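Local coordinates for protein hydroquinone dioxygenase large subunit (Pseudomonas sp., PDB 4ZXA) that probably catalyses the Fe2+-dependent ring cleavage of hydroquinone, as the large subunit of the two-subunit hydroquinone 1,2-dioxygenase PnpCD, at residues 226-232 against 246-252; 191-197 against 308-312; 269-275 against 285-291. Residue numbers count along the deposited sequence, not the author numbering.

Contact 1: 226-232 against 246-252. With H8N (4-hydroxybenzonitrile), chain J.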
loop_
_atom_site.group_PDB
_atom_site.type_symbol
_atom_site.label_atom_id
_atom_site.label_comp_id
_atom_site.label_asym_id
_atom_site.label_seq_id
_atom_site.Cartn_x
_atom_site.Cartn_y
_atom_site.Cartn_z
ATOM N N SER E 226 22.493 12.859 -4.205
ATOM C CA SER E 226 22.093 11.457 -4.263
ATOM C C SER E 226 20.909 11.243 -5.197
ATOM O O SER E 226 19.906 11.937 -5.092
ATOM C CB SER E 226 21.737 10.941 -2.868
ATOM O OG SER E 226 21.177 9.637 -2.942
ATOM N N ASP E 227 21.019 10.262 -6.084
ATOM C CA ASP E 227 20.000 10.013 -7.109
ATOM C C ASP E 227 19.112 8.818 -6.783
ATOM O O ASP E 227 18.330 8.376 -7.630
ATOM C CB ASP E 227 20.660 9.778 -8.472
ATOM C CG ASP E 227 21.644 8.612 -8.447
ATOM O OD1 ASP E 227 22.487 8.546 -7.512
ATOM O OD2 ASP E 227 21.573 7.754 -9.356
ATOM N N VAL E 228 19.236 8.292 -5.565
ATOM C CA VAL E 228 18.440 7.138 -5.128
ATOM C C VAL E 228 17.932 7.367 -3.718
ATOM O O VAL E 228 18.494 8.165 -2.973
ATOM C CB VAL E 228 19.261 5.823 -5.139
ATOM C CG1 VAL E 228 19.811 5.547 -6.524
ATOM C CG2 VAL E 228 20.397 5.889 -4.119
ATOM N N THR E 229 16.871 6.666 -3.347
ATOM C CA THR E 229 16.335 6.766 -1.993
ATOM C C THR E 229 16.448 5.454 -1.215
ATOM O O THR E 229 16.542 4.380 -1.795
ATOM C CB THR E 229 14.871 7.198 -2.004
ATOM O OG1 THR E 229 14.091 6.184 -2.651
ATOM C CG2 THR E 229 14.722 8.498 -2.739
ATOM N N TRP E 230 16.438 5.562 0.107
ATOM C CA TRP E 230 16.561 4.403 0.984
ATOM C C TRP E 230 17.686 3.472 0.538
ATOM O O TRP E 230 17.463 2.289 0.218
ATOM C CB TRP E 230 15.234 3.687 1.072
ATOM C CG TRP E 230 14.108 4.620 1.430
ATOM C CD1 TRP E 230 13.232 5.213 0.572
ATOM C CD2 TRP E 230 13.752 5.065 2.742
ATOM N NE1 TRP E 230 12.337 5.992 1.266
ATOM C CE2 TRP E 230 12.640 5.922 2.602
ATOM C CE3 TRP E 230 14.258 4.824 4.022
ATOM C CZ2 TRP E 230 12.022 6.526 3.700
ATOM C CZ3 TRP E 230 13.651 5.422 5.108
ATOM C CH2 TRP E 230 12.541 6.259 4.944
ATOM N N ASN E 231 18.899 4.023 0.513
ATOM C CA ASN E 231 20.068 3.258 0.123
ATOM C C ASN E 231 21.346 3.643 0.862
ATOM O O ASN E 231 22.161 4.409 0.355
ATOM C CB ASN E 231 20.279 3.340 -1.383
ATOM C CG ASN E 231 21.169 2.223 -1.897
ATOM O OD1 ASN E 231 20.950 1.051 -1.589
ATOM N ND2 ASN E 231 22.189 2.583 -2.659
ATOM N N PRO E 232 21.513 3.102 2.073
ATOM C CA PRO E 232 22.715 3.374 2.866
ATOM C C PRO E 232 23.963 3.101 2.031
ATOM O O PRO E 232 24.106 1.999 1.490
ATOM C CB PRO E 232 22.607 2.374 4.027
ATOM C CG PRO E 232 21.112 2.097 4.144
ATOM C CD PRO E 232 20.617 2.125 2.719
ATOM N N THR E 246 22.274 8.114 3.704
ATOM C CA THR E 246 21.358 7.884 2.594
ATOM C C THR E 246 20.256 8.946 2.653
ATOM O O THR E 246 19.983 9.494 3.716
ATOM C CB THR E 246 20.743 6.471 2.673
ATOM O OG1 THR E 246 19.745 6.312 1.665
ATOM C CG2 THR E 246 20.109 6.235 4.032
ATOM N N THR E 247 19.653 9.251 1.506
ATOM C CA THR E 247 18.598 10.243 1.431
ATOM C C THR E 247 17.256 9.537 1.303
ATOM O O THR E 247 17.058 8.735 0.401
ATOM C CB THR E 247 18.834 11.223 0.264
ATOM O OG1 THR E 247 18.745 10.524 -0.981
ATOM C CG2 THR E 247 20.229 11.846 0.385
ATOM N N GLU E 248 16.341 9.837 2.219
ATOM C CA GLU E 248 15.091 9.109 2.339
ATOM C C GLU E 248 13.891 9.965 1.952
ATOM O O GLU E 248 13.729 11.097 2.415
ATOM C CB GLU E 248 14.906 8.586 3.773
ATOM C CG GLU E 248 16.194 8.251 4.504
ATOM C CD GLU E 248 16.910 7.017 3.967
ATOM O OE1 GLU E 248 17.084 6.890 2.732
ATOM O OE2 GLU E 248 17.315 6.170 4.798
ATOM N N GLU E 249 13.058 9.421 1.077
ATOM C CA GLU E 249 11.832 10.084 0.664
ATOM C C GLU E 249 10.694 9.072 0.638
ATOM O O GLU E 249 10.910 7.901 0.347
ATOM C CB GLU E 249 11.997 10.751 -0.699
ATOM C CG GLU E 249 10.931 11.782 -1.002
ATOM C CD GLU E 249 11.202 12.560 -2.266
ATOM O OE1 GLU E 249 12.362 12.599 -2.711
ATOM O OE2 GLU E 249 10.250 13.136 -2.816
ATOM N N PHE E 250 9.481 9.533 0.918
ATOM C CA PHE E 250 8.322 8.654 0.966
ATOM C C PHE E 250 8.449 7.559 2.025
ATOM O O PHE E 250 8.706 7.839 3.191
ATOM C CB PHE E 250 8.077 8.032 -0.412
ATOM C CG PHE E 250 6.709 7.447 -0.579
ATOM C CD1 PHE E 250 5.593 8.123 -0.129
ATOM C CD2 PHE E 250 6.537 6.217 -1.189
ATOM C CE1 PHE E 250 4.334 7.585 -0.282
ATOM C CE2 PHE E 250 5.280 5.678 -1.343
ATOM C CZ PHE E 250 4.180 6.362 -0.891
ATOM N N ILE E 251 8.230 6.317 1.617
ATOM C CA ILE E 251 8.244 5.189 2.539
ATOM C C ILE E 251 9.337 4.170 2.254
ATOM O O ILE E 251 9.524 3.765 1.115
ATOM C CB ILE E 251 6.897 4.434 2.496
ATOM C CG1 ILE E 251 5.726 5.412 2.564
ATOM C CG2 ILE E 251 6.811 3.412 3.614
ATOM C CD1 ILE E 251 4.393 4.773 2.295
ATOM N N LEU E 252 10.054 3.754 3.294
ATOM C CA LEU E 252 10.995 2.634 3.170
ATOM C C LEU E 252 10.303 1.488 2.407
ATOM O O LEU E 252 9.264 0.991 2.827
ATOM C CB LEU E 252 11.441 2.153 4.556
ATOM C CG LEU E 252 12.434 0.983 4.592
ATOM C CD1 LEU E 252 13.780 1.360 3.958
ATOM C CD2 LEU E 252 12.635 0.464 6.017
HETATM N NAA H8N J . 16.676 -1.086 8.482
HETATM C CAC H8N J . 16.869 -0.272 7.703
HETATM C CAI H8N J . 17.122 0.821 6.718
HETATM C CAF H8N J . 17.024 2.136 7.155
HETATM C CAD H8N J . 17.249 3.184 6.266
HETATM C CAH H8N J . 17.570 2.870 4.955
HETATM O OAB H8N J . 17.782 3.892 4.069
HETATM C CAE H8N J . 17.669 1.555 4.515
HETATM C CAG H8N J . 17.446 0.519 5.408
HETATM O O HOH W 1 19.865 7.329 -0.959
HETATM O O HOH W 2 11.168 6.574 -2.196
#

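Contact 2: 191-197 against 308-312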
loop_
_atom_site.group_PDB
_atom_site.type_symbol
_atom_site.label_atom_id
_atom_site.label_comp_id
_atom_site.label_asym_id
_atom_site.label_seq_id
_atom_site.Cartn_x
_atom_site.Cartn_y
_atom_site.Cartn_z
ATOM N N ASN E 191 19.471 17.263 -6.245
ATOM C CA ASN E 191 18.072 16.834 -6.208
ATOM C C ASN E 191 17.157 18.008 -5.870
ATOM O O ASN E 191 17.520 18.867 -5.063
ATOM C CB ASN E 191 17.874 15.693 -5.197
ATOM C CG ASN E 191 16.476 15.099 -5.256
ATOM O OD1 ASN E 191 15.530 15.625 -4.650
ATOM N ND2 ASN E 191 16.333 13.994 -5.989
ATOM N N ARG E 192 15.970 18.042 -6.477
ATOM C CA ARG E 192 15.072 19.191 -6.332
ATOM C C ARG E 192 14.639 19.458 -4.890
ATOM O O ARG E 192 14.241 20.579 -4.566
ATOM C CB ARG E 192 13.826 19.044 -7.205
ATOM C CG ARG E 192 12.749 18.160 -6.580
ATOM C CD ARG E 192 12.886 16.687 -6.986
ATOM N NE ARG E 192 11.736 15.904 -6.532
ATOM C CZ ARG E 192 11.754 15.036 -5.516
ATOM N NH1 ARG E 192 12.868 14.801 -4.833
ATOM N NH2 ARG E 192 10.645 14.397 -5.180
ATOM N N GLN E 193 14.695 18.448 -4.028
ATOM C CA GLN E 193 14.301 18.665 -2.634
ATOM C C GLN E 193 15.492 18.975 -1.732
ATOM O O GLN E 193 15.361 19.023 -0.517
ATOM C CB GLN E 193 13.462 17.502 -2.083
ATOM C CG GLN E 193 12.054 17.440 -2.680
ATOM C CD GLN E 193 11.071 16.583 -1.871
ATOM O OE1 GLN E 193 11.421 15.980 -0.855
ATOM N NE2 GLN E 193 9.838 16.536 -2.327
ATOM N N PHE E 194 16.654 19.185 -2.335
ATOM C CA PHE E 194 17.814 19.671 -1.604
ATOM C C PHE E 194 18.348 20.942 -2.267
ATOM O O PHE E 194 19.470 21.372 -1.986
ATOM C CB PHE E 194 18.911 18.597 -1.513
ATOM C CG PHE E 194 18.566 17.440 -0.595
ATOM C CD1 PHE E 194 18.044 17.669 0.666
ATOM C CD2 PHE E 194 18.755 16.128 -1.004
ATOM C CE1 PHE E 194 17.727 16.620 1.510
ATOM C CE2 PHE E 194 18.431 15.064 -0.163
ATOM C CZ PHE E 194 17.914 15.307 1.097
ATOM N N ALA E 195 17.538 21.557 -3.131
ATOM C CA ALA E 195 18.008 22.703 -3.920
ATOM C C ALA E 195 18.491 23.882 -3.079
ATOM O O ALA E 195 19.143 24.774 -3.600
ATOM C CB ALA E 195 16.949 23.163 -4.937
ATOM N N ASP E 196 18.184 23.886 -1.787
ATOM C CA ASP E 196 18.575 24.997 -0.925
ATOM C C ASP E 196 19.831 24.697 -0.126
ATOM O O ASP E 196 20.270 25.528 0.663
ATOM C CB ASP E 196 17.446 25.354 0.051
ATOM C CG ASP E 196 17.114 24.208 1.006
ATOM O OD1 ASP E 196 17.102 23.052 0.538
ATOM O OD2 ASP E 196 16.871 24.456 2.213
ATOM N N VAL E 197 20.395 23.509 -0.306
ATOM C CA VAL E 197 21.588 23.104 0.448
ATOM C C VAL E 197 22.885 23.720 -0.099
ATOM O O VAL E 197 23.154 23.649 -1.289
ATOM C CB VAL E 197 21.701 21.566 0.471
ATOM C CG1 VAL E 197 23.058 21.102 1.014
ATOM C CG2 VAL E 197 20.566 20.991 1.280
ATOM N N THR E 308 8.450 12.444 4.686
ATOM C CA THR E 308 7.669 13.235 3.747
ATOM C C THR E 308 8.558 14.037 2.811
ATOM O O THR E 308 8.334 14.036 1.610
ATOM C CB THR E 308 6.692 14.184 4.452
ATOM O OG1 THR E 308 5.750 13.423 5.221
ATOM C CG2 THR E 308 5.950 14.978 3.428
ATOM N N LYS E 309 9.558 14.720 3.363
ATOM C CA LYS E 309 10.539 15.393 2.531
ATOM C C LYS E 309 11.822 14.574 2.461
ATOM O O LYS E 309 12.263 14.034 3.469
ATOM C CB LYS E 309 10.873 16.795 3.070
ATOM C CG LYS E 309 12.063 17.422 2.351
ATOM C CD LYS E 309 12.353 18.840 2.814
ATOM C CE LYS E 309 13.584 19.453 2.121
ATOM N NZ LYS E 309 14.873 18.818 2.530
ATOM N N ARG E 310 12.419 14.488 1.276
ATOM C CA ARG E 310 13.746 13.905 1.143
ATOM C C ARG E 310 14.643 14.439 2.255
ATOM O O ARG E 310 14.900 15.648 2.320
ATOM C CB ARG E 310 14.346 14.246 -0.219
ATOM C CG ARG E 310 15.245 13.166 -0.824
ATOM C CD ARG E 310 15.857 13.674 -2.124
ATOM N NE ARG E 310 16.627 12.691 -2.874
ATOM C CZ ARG E 310 16.081 11.764 -3.658
ATOM N NH1 ARG E 310 14.757 11.672 -3.773
ATOM N NH2 ARG E 310 16.861 10.919 -4.321
ATOM N N SER E 311 15.128 13.535 3.113
ATOM C CA SER E 311 15.926 13.902 4.275
ATOM C C SER E 311 17.258 13.154 4.351
ATOM O O SER E 311 17.415 12.072 3.790
ATOM C CB SER E 311 15.139 13.647 5.558
ATOM O OG SER E 311 14.778 12.283 5.663
ATOM N N MET E 312 18.207 13.731 5.081
ATOM C CA MET E 312 19.524 13.139 5.177
ATOM C C MET E 312 19.587 12.295 6.427
ATOM O O MET E 312 19.434 12.811 7.539
ATOM C CB MET E 312 20.584 14.227 5.210
ATOM C CG MET E 312 20.494 15.180 4.031
ATOM S SD MET E 312 21.911 16.292 4.025
ATOM C CE MET E 312 21.683 17.117 2.441
HETATM O O HOH W 3 7.620 15.716 -0.823
#

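Contact 3: 269-275 against 285-291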
loop_
_atom_site.group_PDB
_atom_site.type_symbol
_atom_site.label_atom_id
_atom_site.label_comp_id
_atom_site.label_asym_id
_atom_site.label_seq_id
_atom_site.Cartn_x
_atom_site.Cartn_y
_atom_site.Cartn_z
ATOM N N ASP E 269 15.900 17.388 8.464
ATOM C CA ASP E 269 14.465 17.176 8.405
ATOM C C ASP E 269 13.977 16.167 9.445
ATOM O O ASP E 269 14.406 16.225 10.602
ATOM C CB ASP E 269 14.061 16.807 6.979
ATOM C CG ASP E 269 14.431 17.908 5.991
ATOM O OD1 ASP E 269 13.775 18.975 6.035
ATOM O OD2 ASP E 269 15.391 17.737 5.198
ATOM N N GLU E 270 13.078 15.265 9.051
ATOM C CA GLU E 270 12.555 14.279 9.987
ATOM C C GLU E 270 12.052 13.020 9.306
ATOM O O GLU E 270 11.612 13.058 8.160
ATOM C CB GLU E 270 11.454 14.878 10.880
ATOM C CG GLU E 270 10.144 15.232 10.161
ATOM C CD GLU E 270 9.028 15.685 11.117
ATOM O OE1 GLU E 270 9.304 15.925 12.314
ATOM O OE2 GLU E 270 7.863 15.808 10.673
ATOM N N ILE E 271 12.123 11.914 10.043
ATOM C CA ILE E 271 11.609 10.618 9.619
ATOM C C ILE E 271 10.777 10.002 10.746
ATOM O O ILE E 271 11.114 10.132 11.935
ATOM C CB ILE E 271 12.768 9.636 9.253
ATOM C CG1 ILE E 271 13.592 10.169 8.068
ATOM C CG2 ILE E 271 12.224 8.238 8.951
ATOM C CD1 ILE E 271 14.770 9.296 7.680
ATOM N N VAL E 272 9.690 9.327 10.386
ATOM C CA VAL E 272 8.910 8.612 11.390
ATOM C C VAL E 272 9.041 7.086 11.269
ATOM O O VAL E 272 8.837 6.500 10.192
ATOM C CB VAL E 272 7.427 9.007 11.356
ATOM C CG1 VAL E 272 6.618 8.133 12.334
ATOM C CG2 VAL E 272 7.272 10.465 11.680
ATOM N N TRP E 273 9.362 6.444 12.389
ATOM C CA TRP E 273 9.492 4.995 12.416
ATOM C C TRP E 273 8.380 4.287 13.195
ATOM O O TRP E 273 8.169 4.564 14.372
ATOM C CB TRP E 273 10.864 4.598 12.961
ATOM C CG TRP E 273 11.983 4.985 12.057
ATOM C CD1 TRP E 273 12.674 6.160 12.077
ATOM C CD2 TRP E 273 12.543 4.210 10.985
ATOM N NE1 TRP E 273 13.634 6.160 11.102
ATOM C CE2 TRP E 273 13.576 4.976 10.414
ATOM C CE3 TRP E 273 12.280 2.938 10.465
ATOM C CZ2 TRP E 273 14.344 4.518 9.340
ATOM C CZ3 TRP E 273 13.042 2.481 9.395
ATOM C CH2 TRP E 273 14.053 3.270 8.841
ATOM N N ASP E 274 7.660 3.390 12.520
ATOM C CA ASP E 274 6.777 2.440 13.191
ATOM C C ASP E 274 7.643 1.321 13.730
ATOM O O ASP E 274 8.366 0.677 12.965
ATOM C CB ASP E 274 5.794 1.818 12.200
ATOM C CG ASP E 274 4.382 2.345 12.356
ATOM O OD1 ASP E 274 4.205 3.503 12.812
ATOM O OD2 ASP E 274 3.441 1.600 12.010
ATOM N N VAL E 275 7.580 1.064 15.027
ATOM C CA VAL E 275 8.398 0.003 15.584
ATOM C C VAL E 275 7.553 -1.037 16.264
ATOM O O VAL E 275 6.779 -0.727 17.169
ATOM C CB VAL E 275 9.438 0.545 16.565
ATOM C CG1 VAL E 275 10.257 -0.606 17.154
ATOM C CG2 VAL E 275 10.327 1.579 15.860
ATOM N N ALA E 285 6.618 1.010 19.656
ATOM C CA ALA E 285 6.884 2.431 19.712
ATOM C C ALA E 285 6.663 3.112 18.370
ATOM O O ALA E 285 6.680 2.471 17.318
ATOM C CB ALA E 285 8.311 2.669 20.225
ATOM N N ARG E 286 6.427 4.415 18.426
ATOM C CA ARG E 286 6.388 5.257 17.244
ATOM C C ARG E 286 7.424 6.364 17.416
ATOM O O ARG E 286 7.249 7.272 18.226
ATOM C CB ARG E 286 4.987 5.837 17.033
ATOM C CG ARG E 286 4.808 6.507 15.683
ATOM C CD ARG E 286 3.417 7.086 15.527
ATOM N NE ARG E 286 3.105 7.425 14.138
ATOM C CZ ARG E 286 3.151 8.660 13.638
ATOM N NH1 ARG E 286 3.501 9.696 14.409
ATOM N NH2 ARG E 286 2.835 8.858 12.361
ATOM N N ILE E 287 8.520 6.274 16.674
ATOM C CA ILE E 287 9.643 7.184 16.861
ATOM C C ILE E 287 9.746 8.255 15.768
ATOM O O ILE E 287 9.860 7.941 14.589
ATOM C CB ILE E 287 10.975 6.414 16.951
ATOM C CG1 ILE E 287 10.908 5.352 18.045
ATOM C CG2 ILE E 287 12.151 7.359 17.201
ATOM C CD1 ILE E 287 12.257 4.743 18.337
ATOM N N THR E 288 9.712 9.521 16.179
ATOM C CA THR E 288 9.887 10.634 15.265
ATOM C C THR E 288 11.299 11.160 15.417
ATOM O O THR E 288 11.685 11.606 16.484
ATOM C CB THR E 288 8.910 11.766 15.570
ATOM O OG1 THR E 288 7.564 11.273 15.528
ATOM C CG2 THR E 288 9.075 12.896 14.565
ATOM N N MET E 289 12.089 11.091 14.359
ATOM C CA MET E 289 13.476 11.514 14.463
ATOM C C MET E 289 13.682 12.837 13.745
ATOM O O MET E 289 13.461 12.948 12.533
ATOM C CB MET E 289 14.435 10.431 13.944
ATOM C CG MET E 289 14.504 9.179 14.835
ATOM S SD MET E 289 15.901 8.059 14.505
ATOM C CE MET E 289 17.312 9.003 15.100
ATOM N N ARG E 290 14.092 13.838 14.514
ATOM C CA ARG E 290 14.326 15.176 14.002
ATOM C C ARG E 290 15.816 15.442 13.872
ATOM O O ARG E 290 16.643 14.682 14.378
ATOM C CB ARG E 290 13.682 16.208 14.931
ATOM C CG ARG E 290 12.212 15.938 15.205
ATOM C CD ARG E 290 11.514 17.131 15.834
ATOM N NE ARG E 290 10.069 16.951 15.754
ATOM C CZ ARG E 290 9.254 16.863 16.799
ATOM N NH1 ARG E 290 9.723 16.971 18.040
ATOM N NH2 ARG E 290 7.958 16.676 16.599
ATOM N N ALA E 291 16.152 16.530 13.195
ATOM C CA ALA E 291 17.545 16.862 12.924
ATOM C C ALA E 291 18.379 16.805 14.202
ATOM O O ALA E 291 18.051 17.464 15.205
ATOM C CB ALA E 291 17.645 18.242 12.266
HETATM O O HOH W 4 14.084 18.509 11.968
#

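Contact 1: 226-232 against 246-252
Trp-230 is the centre of the polar bookkeeping between loop 226-232 and segment 246-252. Its indole NE1 donates to Glu-249 O at 2.6 Å (153° at the hydrogen), while its backbone N donates to Thr-247 O at 3.2 Å and, weakly, to Glu-248 OE1 at 3.0 Å. One residue on, Asn-231 N donates to Thr-246 OG1 at 2.7 Å; that hydroxyl in turn donates to Glu-248 OE1 at 2.9 Å. Water 1 accepts from Thr-247 N (3.1 Å) and donates to Val-228 O (2.6 Å). The carboxylate of Glu-249 turns out of the contact to Arg-192 and Arg-310. On opposite faces of the Trp-230 indole, Glu-248 CB lies 3.4 Å from the centroid of its six-membered ring and Leu-252 CA 3.8 Å from that of its five-membered ring. The Glu-248 carboxylate, held through OE1, accepts from the ligand phenol: OAB to Glu-248 OE2 is a very short 2.4 Å, although OE2 is less surely placed. The network holds Glu-248 as acceptor for the ligand hydroxyl, consistent with a similar role towards hydroquinone.

Contact 2: 191-197 against 308-312
This is a mixed polar and apolar contact in which a loop without regular structure, 191-197, packs on the chain where it turns a corner and enters strand 310-318, at the N-terminal end of the middle strand of its sheet. An Asx turn shapes the loop: Asn-191 OD1 accepts from Gln-193 N at 3.0 Å and also from Arg-192 NH1 at 2.8 Å. Gln-193 then reaches across, its OE1 accepting from Arg-310 N at 2.8 Å (160°), and its NE2 is joined to Thr-308 O through water 3. A weak bond from Lys-309 NZ to Gln-193 O (3.1 Å) adds to this, though the ammonium's main partner is Asp-269. Arg-192 NH1 and Arg-310 NH1 stand 3.8 Å apart, like charges brought close, offset by Glu-249, which forms salt bridges with both. The apolar half is Phe-194: Met-312 CE makes a CH-pi contact 4.2 Å from its ring centroid, and Met-312 SD, 5.3 Å from that centroid and oblique at 24° off the normal, a Met-aromatic one. Thr-12 of the small subunit packs on Phe-194 and Val-197. With a type I turn from Phe-194 to Val-197, this is a turn-rich loop packed over the start of the central strand of one sheet of a cupin-type β-sandwich.

Contact 3: 269-275 against 285-291
Strands 270-275 and 285-290 form an antiparallel β-hairpin of the cupin fold, with axes 4.6 Å apart at closest approach and N-to-C directions at 165°. Three hydrogen-bonded pairs set the register: Ile-271 with Met-289, Trp-273 with Ile-287 and Val-275 with Ala-285. Their side chains share the inner face, where bulk is distributed unevenly. At one end the small Ala-285 sits beside Val-275, CB to CB at 4.4 Å, and Val-275 CG2 comes within 4.4 Å of Ile-287 CG1. Next along, Trp-273 rises as the largest projection; its CB lies 4.4 Å from Ile-287 CB, and its indole extends to the bound 4-hydroxybenzonitrile. Met-289 SD stands beside that ring, 4.5 Å from Trp-273 CD1 and 5.2 Å from the five-membered centroid at an oblique 56° from the normal, a Met-aromatic contact, while strands 262-266 and 293-297 pack against the methionine. The other face bears Glu-270, Val-272 and Asp-274 opposite Arg-290, Thr-288 and Arg-286. There Val-272 CG2 approaches Thr-288 OG1 at 3.9 Å, and a long salt bridge joins Glu-270 OE1 to Arg-290 NE at 3.7 Å; Arg-290 NH1 hydrogen-bonds Lys-22 O of the small subunit. Residues 285-288 also pair with an antiparallel strand of that subunit, extending the sheet. The extended Arg-286 side chain (chi1 to chi3 all t) lays one guanidinium face over Val-272, with Val-272 CG1 3.7 Å from Arg-286 CZ.

In the fold
Contact 2 closes a long loop of chain within which contacts 1 and 3 lie in series. Contacts 1 and 2, their centres 11 Å apart, meet on neighbouring strands 241-249 and 310-318 through Glu-249, whose OE2 lies 2.7 Å from Arg-192 NH2 and OE1 2.8 Å from Arg-310 NH1. Contact 2 reaches contact 3, 17 Å away between centres, by the salt bridge from Lys-309 NZ to Asp-269 OD2 (2.9 Å). Contacts 1 and 3 flank the ligand pocket and touch where Leu-252 CD2 lies 4.0 Å from Trp-273 CZ3. The side chains of Leu-252 and Trp-273 are each about 6 Å from the cadmium, which His-256, Asn-258, Glu-262 and His-303 bind.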